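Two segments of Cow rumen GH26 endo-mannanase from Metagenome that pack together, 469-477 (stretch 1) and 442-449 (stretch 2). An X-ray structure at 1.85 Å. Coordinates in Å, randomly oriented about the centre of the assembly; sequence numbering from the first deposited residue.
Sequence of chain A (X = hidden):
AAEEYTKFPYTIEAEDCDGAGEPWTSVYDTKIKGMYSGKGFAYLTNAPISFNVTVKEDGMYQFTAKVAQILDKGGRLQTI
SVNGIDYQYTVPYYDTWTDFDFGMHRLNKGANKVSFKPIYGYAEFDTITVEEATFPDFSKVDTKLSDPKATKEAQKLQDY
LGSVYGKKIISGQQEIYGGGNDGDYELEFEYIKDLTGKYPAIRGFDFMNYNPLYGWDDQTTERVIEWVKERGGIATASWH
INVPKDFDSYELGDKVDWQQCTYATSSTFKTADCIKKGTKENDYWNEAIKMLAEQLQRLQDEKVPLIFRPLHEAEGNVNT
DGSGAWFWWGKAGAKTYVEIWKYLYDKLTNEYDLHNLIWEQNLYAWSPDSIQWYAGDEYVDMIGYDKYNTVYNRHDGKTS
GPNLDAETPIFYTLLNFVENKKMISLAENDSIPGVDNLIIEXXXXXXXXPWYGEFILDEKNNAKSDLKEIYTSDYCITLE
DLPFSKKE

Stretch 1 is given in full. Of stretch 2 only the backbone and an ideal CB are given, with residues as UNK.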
# COMPACT_ATOMS: atom_id res chain seq x y z
N GLU A 469 7.90 6.07 -20.80
CA GLU A 469 7.69 7.39 -20.25
C GLU A 469 8.11 7.48 -18.78
O GLU A 469 8.79 8.42 -18.39
CB GLU A 469 6.22 7.82 -20.40
CG GLU A 469 5.97 9.24 -19.92
CD GLU A 469 4.62 9.78 -20.34
OE1 GLU A 469 3.81 9.01 -20.91
OE2 GLU A 469 4.36 10.98 -20.10
N ILE A 470 7.70 6.51 -17.97
CA ILE A 470 8.03 6.58 -16.55
C ILE A 470 9.49 6.21 -16.30
O ILE A 470 10.15 6.84 -15.49
CB ILE A 470 7.10 5.70 -15.68
CG1 ILE A 470 7.38 5.94 -14.19
CG2 ILE A 470 7.22 4.22 -16.03
CD1 ILE A 470 6.29 5.44 -13.27
N TYR A 471 10.01 5.23 -17.03
CA TYR A 471 11.39 4.80 -16.81
C TYR A 471 12.41 5.86 -17.23
O TYR A 471 13.52 5.90 -16.69
CB TYR A 471 11.67 3.49 -17.56
CG TYR A 471 11.58 2.27 -16.67
CD1 TYR A 471 12.68 1.84 -15.94
CD2 TYR A 471 10.39 1.55 -16.56
CE1 TYR A 471 12.60 0.73 -15.12
CE2 TYR A 471 10.31 0.43 -15.74
CZ TYR A 471 11.42 0.03 -15.02
OH TYR A 471 11.34 -1.08 -14.21
N THR A 472 12.04 6.73 -18.17
CA THR A 472 12.94 7.80 -18.59
C THR A 472 12.56 9.13 -17.96
O THR A 472 13.10 10.18 -18.33
CB THR A 472 12.96 7.96 -20.12
OG1 THR A 472 11.70 8.46 -20.58
CG2 THR A 472 13.27 6.63 -20.80
N SER A 473 11.63 9.09 -17.01
CA SER A 473 11.19 10.29 -16.30
C SER A 473 12.18 10.69 -15.21
O SER A 473 12.79 9.84 -14.57
CB SER A 473 9.81 10.06 -15.69
OG SER A 473 9.44 11.15 -14.86
N ASP A 474 12.32 12.00 -15.00
CA ASP A 474 13.18 12.51 -13.92
C ASP A 474 12.65 12.07 -12.56
O ASP A 474 13.42 11.94 -11.60
CB ASP A 474 13.27 14.03 -13.98
CG ASP A 474 14.08 14.53 -15.15
OD1 ASP A 474 14.95 13.77 -15.64
OD2 ASP A 474 13.85 15.67 -15.60
N TYR A 475 11.35 11.84 -12.49
CA TYR A 475 10.70 11.45 -11.25
C TYR A 475 11.03 10.00 -10.86
O TYR A 475 10.86 9.61 -9.70
CB TYR A 475 9.18 11.64 -11.36
CG TYR A 475 8.42 11.34 -10.09
CD1 TYR A 475 8.47 12.22 -9.01
CD2 TYR A 475 7.66 10.19 -9.97
CE1 TYR A 475 7.78 11.95 -7.84
CE2 TYR A 475 6.96 9.91 -8.80
CZ TYR A 475 7.03 10.79 -7.75
OH TYR A 475 6.33 10.52 -6.59
N CYS A 476 11.50 9.21 -11.81
CA CYS A 476 11.74 7.80 -11.56
C CYS A 476 13.22 7.46 -11.42
O CYS A 476 14.02 7.78 -12.30
CB CYS A 476 11.11 6.95 -12.66
SG CYS A 476 11.37 5.16 -12.51
N ILE A 477 13.56 6.80 -10.32
CA ILE A 477 14.93 6.35 -10.08
C ILE A 477 15.15 4.97 -10.69
O ILE A 477 14.41 4.03 -10.39
CB ILE A 477 15.25 6.32 -8.58
CG1 ILE A 477 15.31 7.75 -8.03
CG2 ILE A 477 16.56 5.59 -8.32
CD1 ILE A 477 15.46 7.82 -6.54
N UNK A 442 0.51 13.82 -6.12
CA UNK A 442 1.44 13.63 -5.01
C UNK A 442 1.25 12.27 -4.33
O UNK A 442 1.33 12.16 -3.11
CB UNK A 442 1.27 14.75 -3.99
N UNK A 443 1.00 11.25 -5.14
CA UNK A 443 0.94 9.88 -4.65
C UNK A 443 2.37 9.38 -4.47
O UNK A 443 2.96 8.81 -5.39
CB UNK A 443 0.15 8.98 -5.60
N UNK A 444 2.92 9.60 -3.28
CA UNK A 444 4.35 9.48 -3.05
C UNK A 444 4.82 8.06 -2.73
O UNK A 444 5.71 7.88 -1.90
CB UNK A 444 4.75 10.41 -1.91
N UNK A 445 4.23 7.06 -3.40
CA UNK A 445 4.70 5.68 -3.29
C UNK A 445 6.22 5.63 -3.43
O UNK A 445 6.77 6.17 -4.39
CB UNK A 445 4.04 4.80 -4.35
N UNK A 446 6.89 4.98 -2.48
CA UNK A 446 8.35 4.93 -2.47
C UNK A 446 8.92 4.23 -3.69
O UNK A 446 9.90 4.69 -4.28
CB UNK A 446 8.84 4.23 -1.20
N UNK A 447 8.33 3.09 -4.05
CA UNK A 447 8.75 2.38 -5.25
C UNK A 447 7.59 1.60 -5.87
O UNK A 447 6.53 1.48 -5.26
CB UNK A 447 9.91 1.43 -4.92
N UNK A 448 7.80 1.11 -7.09
CA UNK A 448 6.83 0.22 -7.73
C UNK A 448 7.51 -1.08 -8.12
O UNK A 448 8.74 -1.14 -8.21
CB UNK A 448 6.20 0.88 -8.96
N UNK A 449 6.72 -2.12 -8.37
CA UNK A 449 7.28 -3.43 -8.67
C UNK A 449 6.24 -4.35 -9.30
O UNK A 449 5.47 -5.00 -8.58
CB UNK A 449 7.84 -4.07 -7.40

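Position 442 has phi/psi of 56/39, a left-handed conformation that glycine adopts most easily and asparagine or another residue more rarely. Its CA-to-CB bond points away from stretch 1, and no atom of that stretch lies within 5.5 Å of the ideal CB, so stretch 1 sets no requirement on the side chain. The residue is His442, which ends a helix in a Schellman motif; its side chain, chi1 m, makes no contact with stretch 1.

At 443 the CB points sideways and again has nothing of stretch 1 within 5.5 Å. The backbone is more informative, because the carbonyl oxygen of 443 lies 4.0 Å from Tyr475 OH, too far for a direct hydrogen bond but suited to a bridging water. Many side chains would fit this evidence. The residue is Ala443, and a water does fill the gap: it donates to Ala443 O at 2.7 Å and accepts from Tyr475 OH at 2.5 Å.

The CA of 444 lies 10.6 Å from the CA of Tyr475. That long separation is spanned by the tyrosine side chain, whose chi1 is t and whose OH reaches to 4.2 Å from the CA of 444. The ideal CB, directed sideways, stands 4.9 Å from the same OH. A small residue suits the site, though a polar one could also address the hydroxyl. Ala444 is found, leaving the phenol to the water.

At 445 the CB points sideways with no neighbour from stretch 1 within 5.5 Å, so the side chain is poorly constrained; small and large residues are both conceivable. Trp445 occupies it, with NE1 hydrogen-bonded elsewhere in the structure. Its backbone carries the link to stretch 1: the same water donates to Trp445 O at 3.0 Å, while Trp445 N makes a weak 2.9 Å bond to Ala443 O.

Positions 446 and 447 meet nothing of stretch 1, the first pointing away and the second out of reach. Stretch 1 cannot choose between residue types here; they are Leu446 and Tyr447.

Position 448 is different. Its extended backbone (-124/162) directs CB toward stretch 1, yet nothing lies within 5.5 Å of that atom. Beyond the gap wait the Ile470 methyl, the Tyr471 ring and the Cys476 sulfur, an apolar group calling for a long hydrophobic side chain: phenylalanine, methionine or perhaps leucine. Phe448, chi1 p, fills the space, and 88 Å² of it is covered by stretch 1. Its CE2 lies 3.8 Å from Ile470 CD1 and 4.0 Å from Cys476 SG, the sulfur sitting at the ring edge, 74° off the normal. The Phe448 edge also meets the Tyr471 face in an offset edge-to-face pair, centroids 5.9 Å apart and planes at 80°.

At 449 the CB points away again, leaving the choice open. Cys449, chi1 t, makes no contact with stretch 1.

Stretch 2 (442-449) HAAWLYFC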
# COMPACT_ATOMS: atom_id res chain seq x y z
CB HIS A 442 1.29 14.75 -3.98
CG HIS A 442 1.71 16.10 -4.49
ND1 HIS A 442 2.77 16.80 -3.95
CD2 HIS A 442 1.21 16.87 -5.48
CE1 HIS A 442 2.91 17.94 -4.60
NE2 HIS A 442 1.97 18.01 -5.53
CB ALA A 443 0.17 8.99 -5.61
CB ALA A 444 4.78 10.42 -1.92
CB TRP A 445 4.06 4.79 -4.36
CG TRP A 445 2.56 4.79 -4.40
CD1 TRP A 445 1.76 5.47 -5.27
CD2 TRP A 445 1.68 4.04 -3.54
NE1 TRP A 445 0.44 5.21 -5.01
CE2 TRP A 445 0.36 4.33 -3.95
CE3 TRP A 445 1.87 3.17 -2.47
CZ2 TRP A 445 -0.76 3.78 -3.33
CZ3 TRP A 445 0.76 2.61 -1.85
CH2 TRP A 445 -0.53 2.92 -2.28
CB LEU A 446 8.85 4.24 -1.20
CG LEU A 446 10.36 3.97 -1.14
CD1 LEU A 446 11.15 5.27 -1.23
CD2 LEU A 446 10.71 3.20 0.13
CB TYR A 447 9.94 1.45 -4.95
CG TYR A 447 9.65 0.20 -4.12
CD1 TYR A 447 9.26 -0.99 -4.73
CD2 TYR A 447 9.84 0.19 -2.75
CE1 TYR A 447 9.02 -2.14 -3.99
CE2 TYR A 447 9.61 -0.96 -2.00
CZ TYR A 447 9.20 -2.12 -2.62
OH TYR A 447 8.98 -3.26 -1.88
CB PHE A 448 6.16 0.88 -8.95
CG PHE A 448 7.12 1.26 -10.06
CD1 PHE A 448 7.63 0.31 -10.93
CD2 PHE A 448 7.47 2.59 -10.26
CE1 PHE A 448 8.49 0.67 -11.95
CE2 PHE A 448 8.32 2.96 -11.28
CZ PHE A 448 8.83 1.99 -12.13
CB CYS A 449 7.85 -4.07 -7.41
SG CYS A 449 8.74 -5.62 -7.69
O HOH W 1 5.49 8.18 -6.18
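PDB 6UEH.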